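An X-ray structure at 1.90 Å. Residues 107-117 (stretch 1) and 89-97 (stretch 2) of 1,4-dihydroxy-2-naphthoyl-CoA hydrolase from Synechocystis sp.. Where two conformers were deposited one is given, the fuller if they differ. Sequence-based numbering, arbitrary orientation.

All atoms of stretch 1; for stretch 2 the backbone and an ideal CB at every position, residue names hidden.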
# COMPACT_ATOMS: atom_id res chain seq x y z
N LEU A 107 17.79 6.98 10.59
CA LEU A 107 16.57 6.26 10.97
C LEU A 107 16.66 4.76 10.68
O LEU A 107 16.14 3.93 11.43
CB LEU A 107 15.39 6.87 10.24
CG LEU A 107 15.20 8.37 10.44
CD1 LEU A 107 14.02 8.86 9.61
CD2 LEU A 107 15.01 8.68 11.91
N ALA A 108 17.30 4.41 9.56
CA ALA A 108 17.31 3.03 9.07
C ALA A 108 18.45 2.83 8.08
O ALA A 108 18.87 3.77 7.40
CB ALA A 108 15.98 2.68 8.41
N ARG A 109 18.94 1.60 7.99
CA ARG A 109 19.81 1.17 6.90
C ARG A 109 19.16 -0.05 6.23
O ARG A 109 18.43 -0.80 6.87
CB ARG A 109 21.20 0.77 7.44
CG ARG A 109 21.19 -0.55 8.21
CD ARG A 109 22.57 -0.96 8.71
NE ARG A 109 22.49 -2.18 9.50
CZ ARG A 109 23.53 -2.81 10.03
NH1 ARG A 109 24.75 -2.34 9.88
NH2 ARG A 109 23.33 -3.93 10.72
N ALA A 110 19.42 -0.22 4.94
CA ALA A 110 18.79 -1.31 4.19
C ALA A 110 19.67 -1.76 3.02
O ALA A 110 20.61 -1.06 2.62
CB ALA A 110 17.42 -0.89 3.68
N GLN A 111 19.36 -2.95 2.51
CA GLN A 111 19.96 -3.47 1.29
C GLN A 111 18.89 -4.15 0.45
O GLN A 111 17.97 -4.75 1.00
CB GLN A 111 21.04 -4.48 1.61
CG GLN A 111 22.29 -3.89 2.22
CD GLN A 111 23.45 -4.87 2.25
OE1 GLN A 111 23.26 -6.08 2.14
NE2 GLN A 111 24.67 -4.34 2.40
N THR A 112 18.97 -4.00 -0.87
CA THR A 112 18.21 -4.84 -1.79
C THR A 112 19.15 -5.42 -2.85
O THR A 112 20.07 -4.74 -3.29
CB THR A 112 17.06 -4.06 -2.46
OG1 THR A 112 17.56 -2.93 -3.18
CG2 THR A 112 16.04 -3.57 -1.43
N HIS A 113 18.94 -6.68 -3.22
CA HIS A 113 19.71 -7.33 -4.27
C HIS A 113 18.75 -7.68 -5.41
O HIS A 113 17.60 -8.10 -5.18
CB HIS A 113 20.34 -8.65 -3.80
CG HIS A 113 21.28 -8.51 -2.64
ND1 HIS A 113 21.56 -7.31 -2.03
CD2 HIS A 113 22.00 -9.44 -1.98
CE1 HIS A 113 22.41 -7.51 -1.03
NE2 HIS A 113 22.70 -8.79 -0.99
N HIS A 114 19.25 -7.52 -6.62
CA HIS A 114 18.45 -7.62 -7.83
C HIS A 114 19.22 -8.45 -8.83
O HIS A 114 20.45 -8.32 -8.98
CB HIS A 114 18.24 -6.23 -8.44
CG HIS A 114 17.78 -5.19 -7.46
ND1 HIS A 114 16.53 -4.61 -7.54
CD2 HIS A 114 18.40 -4.62 -6.41
CE1 HIS A 114 16.41 -3.72 -6.56
NE2 HIS A 114 17.52 -3.72 -5.86
N VAL A 115 18.51 -9.31 -9.55
CA VAL A 115 19.16 -10.14 -10.54
C VAL A 115 18.43 -10.05 -11.86
O VAL A 115 17.22 -9.82 -11.91
CB VAL A 115 19.24 -11.61 -10.11
CG1 VAL A 115 19.94 -11.73 -8.76
CG2 VAL A 115 17.86 -12.22 -10.07
N CYS A 116 19.19 -10.21 -12.93
CA CYS A 116 18.61 -10.26 -14.25
C CYS A 116 18.40 -11.70 -14.65
O CYS A 116 19.34 -12.50 -14.59
CB CYS A 116 19.52 -9.56 -15.24
SG CYS A 116 18.89 -9.52 -16.93
N ILE A 117 17.18 -12.04 -15.06
CA ILE A 117 16.88 -13.38 -15.56
C ILE A 117 16.22 -13.32 -16.94
O ILE A 117 15.40 -12.44 -17.22
CB ILE A 117 15.98 -14.18 -14.60
CG1 ILE A 117 14.70 -13.41 -14.30
CG2 ILE A 117 16.72 -14.47 -13.31
CD1 ILE A 117 13.69 -14.18 -13.47
N UNK A 89 27.94 -10.92 -12.73
CA UNK A 89 27.50 -10.62 -14.09
C UNK A 89 26.01 -10.32 -14.09
O UNK A 89 25.52 -9.57 -14.92
CB UNK A 89 27.81 -11.78 -15.04
N UNK A 90 25.28 -10.92 -13.15
CA UNK A 90 23.84 -10.97 -13.25
C UNK A 90 23.15 -10.31 -12.06
O UNK A 90 21.93 -10.26 -12.01
CB UNK A 90 23.38 -12.42 -13.38
N UNK A 91 23.93 -9.81 -11.10
CA UNK A 91 23.39 -9.33 -9.83
C UNK A 91 23.98 -7.96 -9.46
O UNK A 91 25.18 -7.72 -9.60
CB UNK A 91 23.67 -10.34 -8.72
N UNK A 92 23.13 -7.07 -8.97
CA UNK A 92 23.60 -5.86 -8.32
C UNK A 92 22.97 -5.65 -6.96
O UNK A 92 21.92 -6.24 -6.64
CB UNK A 92 23.32 -4.65 -9.21
N UNK A 93 23.59 -4.79 -6.17
CA UNK A 93 23.22 -4.61 -4.77
C UNK A 93 23.10 -3.14 -4.42
O UNK A 93 24.07 -2.38 -4.58
CB UNK A 93 24.24 -5.28 -3.85
N UNK A 94 21.93 -2.75 -3.93
CA UNK A 94 21.67 -1.39 -3.47
C UNK A 94 21.79 -1.31 -1.95
O UNK A 94 21.24 -2.14 -1.23
CB UNK A 94 20.28 -0.93 -3.92
N UNK A 95 22.52 -0.29 -1.48
CA UNK A 95 22.70 -0.01 -0.05
C UNK A 95 22.10 1.33 0.26
O UNK A 95 22.38 2.31 -0.43
CB UNK A 95 24.18 -0.04 0.35
N UNK A 96 21.27 1.39 1.30
CA UNK A 96 20.49 2.59 1.59
C UNK A 96 20.75 3.03 3.01
O UNK A 96 20.83 2.20 3.92
CB UNK A 96 19.00 2.35 1.37
N UNK A 97 20.83 4.34 3.22
CA UNK A 97 20.64 4.92 4.54
C UNK A 97 19.52 5.93 4.49
O UNK A 97 19.48 6.75 3.57
CB UNK A 97 21.93 5.57 5.05

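Along each extended strand CB directions alternate, and the antiparallel register places 91, 93, 95 and 97 on a face with Val 115, His 113, Gln 111 and Arg 109, and 92, 94 and 96 on the other with His 114, Thr 112 and Ala 110.

Position 89 has nothing of stretch 1 near its CB, so nearly anything fits; it is Ala 89, which makes no contact with stretch 1.

Position 90 points sideways, its CB 4.2 Å from Cys 116 O. Its backbone does the pairing, with Cys 116 N giving a hydrogen bond to the carbonyl O of 90 at 2.9 Å. Many side chains would do. His 90 sets its ring edge toward Val 115, CD2 4.3 Å from CG1.

At 91 the CB lies 4.0 Å from Val 115 CG1, with the His 113 ring farther along. A branched aliphatic or a long chain with an apolar stem would suit. In Arg 91, CG packs 3.9 Å from Val 115 CG1, and NH1 comes within 3.6 Å of His 113 CD2.

Position 92 pairs with His 114, whose CB and ring offer a flat, partly apolar surface. An aromatic or large aliphatic is favoured. Phe 92, with chi1 in p, brings its ring under that side chain: His 114 CB sits 3.7 Å from the ring centroid, over the face, and the rings lie nearly parallel but slid apart.

Position 93 faces His 113, with ND1 3.8 Å from the ideal CB. A small polar or polarizable group could use that surface. Cys 93 places SG 3.8 Å from the centroid of the His 113 ring, over its face.

The CB of 94 is crowded, 3.5 Å from Thr 112 OG1 and 4.4 Å from His 114 NE2, so a compact residue such as Ser, Ala, Cys or Val is indicated. Cys 94 directs SG to 3.8 Å from His 114 NE2, an oblique sulfur-aromatic approach.

At 95, Gln 111 offers an amide, which could meet an acid, an amide or a hydroxyl. Asp 95 accepts: Gln 111 NE2 donates to Asp 95 OD1 at 2.7 Å.

Position 96 pairs with Ala 110, whose small CB leaves room for a large ring, and Thr 112 OG1 lies farther along, already hydrogen-bonded to His 114 NE2. A long residue ending in a polar group fits. Tyr 96 passes CD1 4.0 Å from Ala 110 CB and joins its OH to Thr 112 OG1 by a 2.7 Å hydrogen bond.

Position 97 looks past Arg 109 with few constraints, so polar residues suit; Glu 97 makes no salt bridge there.

Stretch 2, residues 89-97: AHRFCCDYE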
# COMPACT_ATOMS: atom_id res chain seq x y z
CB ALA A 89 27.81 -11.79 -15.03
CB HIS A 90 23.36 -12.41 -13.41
CG HIS A 90 23.69 -13.30 -12.26
ND1 HIS A 90 24.79 -14.14 -12.25
CD2 HIS A 90 23.08 -13.48 -11.07
CE1 HIS A 90 24.83 -14.79 -11.10
NE2 HIS A 90 23.81 -14.40 -10.36
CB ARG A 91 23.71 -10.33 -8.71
CG ARG A 91 23.08 -9.98 -7.37
CD ARG A 91 23.05 -11.15 -6.39
NE ARG A 91 24.37 -11.68 -6.10
CZ ARG A 91 25.11 -11.30 -5.07
NH1 ARG A 91 24.64 -10.39 -4.23
NH2 ARG A 91 26.31 -11.83 -4.87
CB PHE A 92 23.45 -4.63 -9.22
CG PHE A 92 22.03 -4.25 -9.54
CD1 PHE A 92 21.32 -3.37 -8.73
CD2 PHE A 92 21.41 -4.73 -10.69
CE1 PHE A 92 20.02 -3.01 -9.03
CE2 PHE A 92 20.11 -4.37 -11.00
CZ PHE A 92 19.42 -3.49 -10.17
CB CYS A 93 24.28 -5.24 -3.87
SG CYS A 93 24.57 -6.99 -4.19
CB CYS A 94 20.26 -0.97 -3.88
SG CYS A 94 19.98 -0.89 -5.66
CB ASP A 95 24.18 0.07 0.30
CG ASP A 95 24.75 -1.25 0.70
OD1 ASP A 95 24.52 -1.66 1.86
OD2 ASP A 95 25.45 -1.86 -0.13
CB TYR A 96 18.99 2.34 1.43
CG TYR A 96 18.54 1.64 0.17
CD1 TYR A 96 18.55 0.25 0.06
CD2 TYR A 96 18.05 2.37 -0.90
CE1 TYR A 96 18.10 -0.38 -1.09
CE2 TYR A 96 17.59 1.75 -2.05
CZ TYR A 96 17.62 0.37 -2.14
OH TYR A 96 17.17 -0.25 -3.28
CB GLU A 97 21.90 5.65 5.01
CG GLU A 97 23.13 4.78 5.15
CD GLU A 97 24.20 5.46 6.00
OE1 GLU A 97 24.40 6.68 5.85
OE2 GLU A 97 24.82 4.77 6.83
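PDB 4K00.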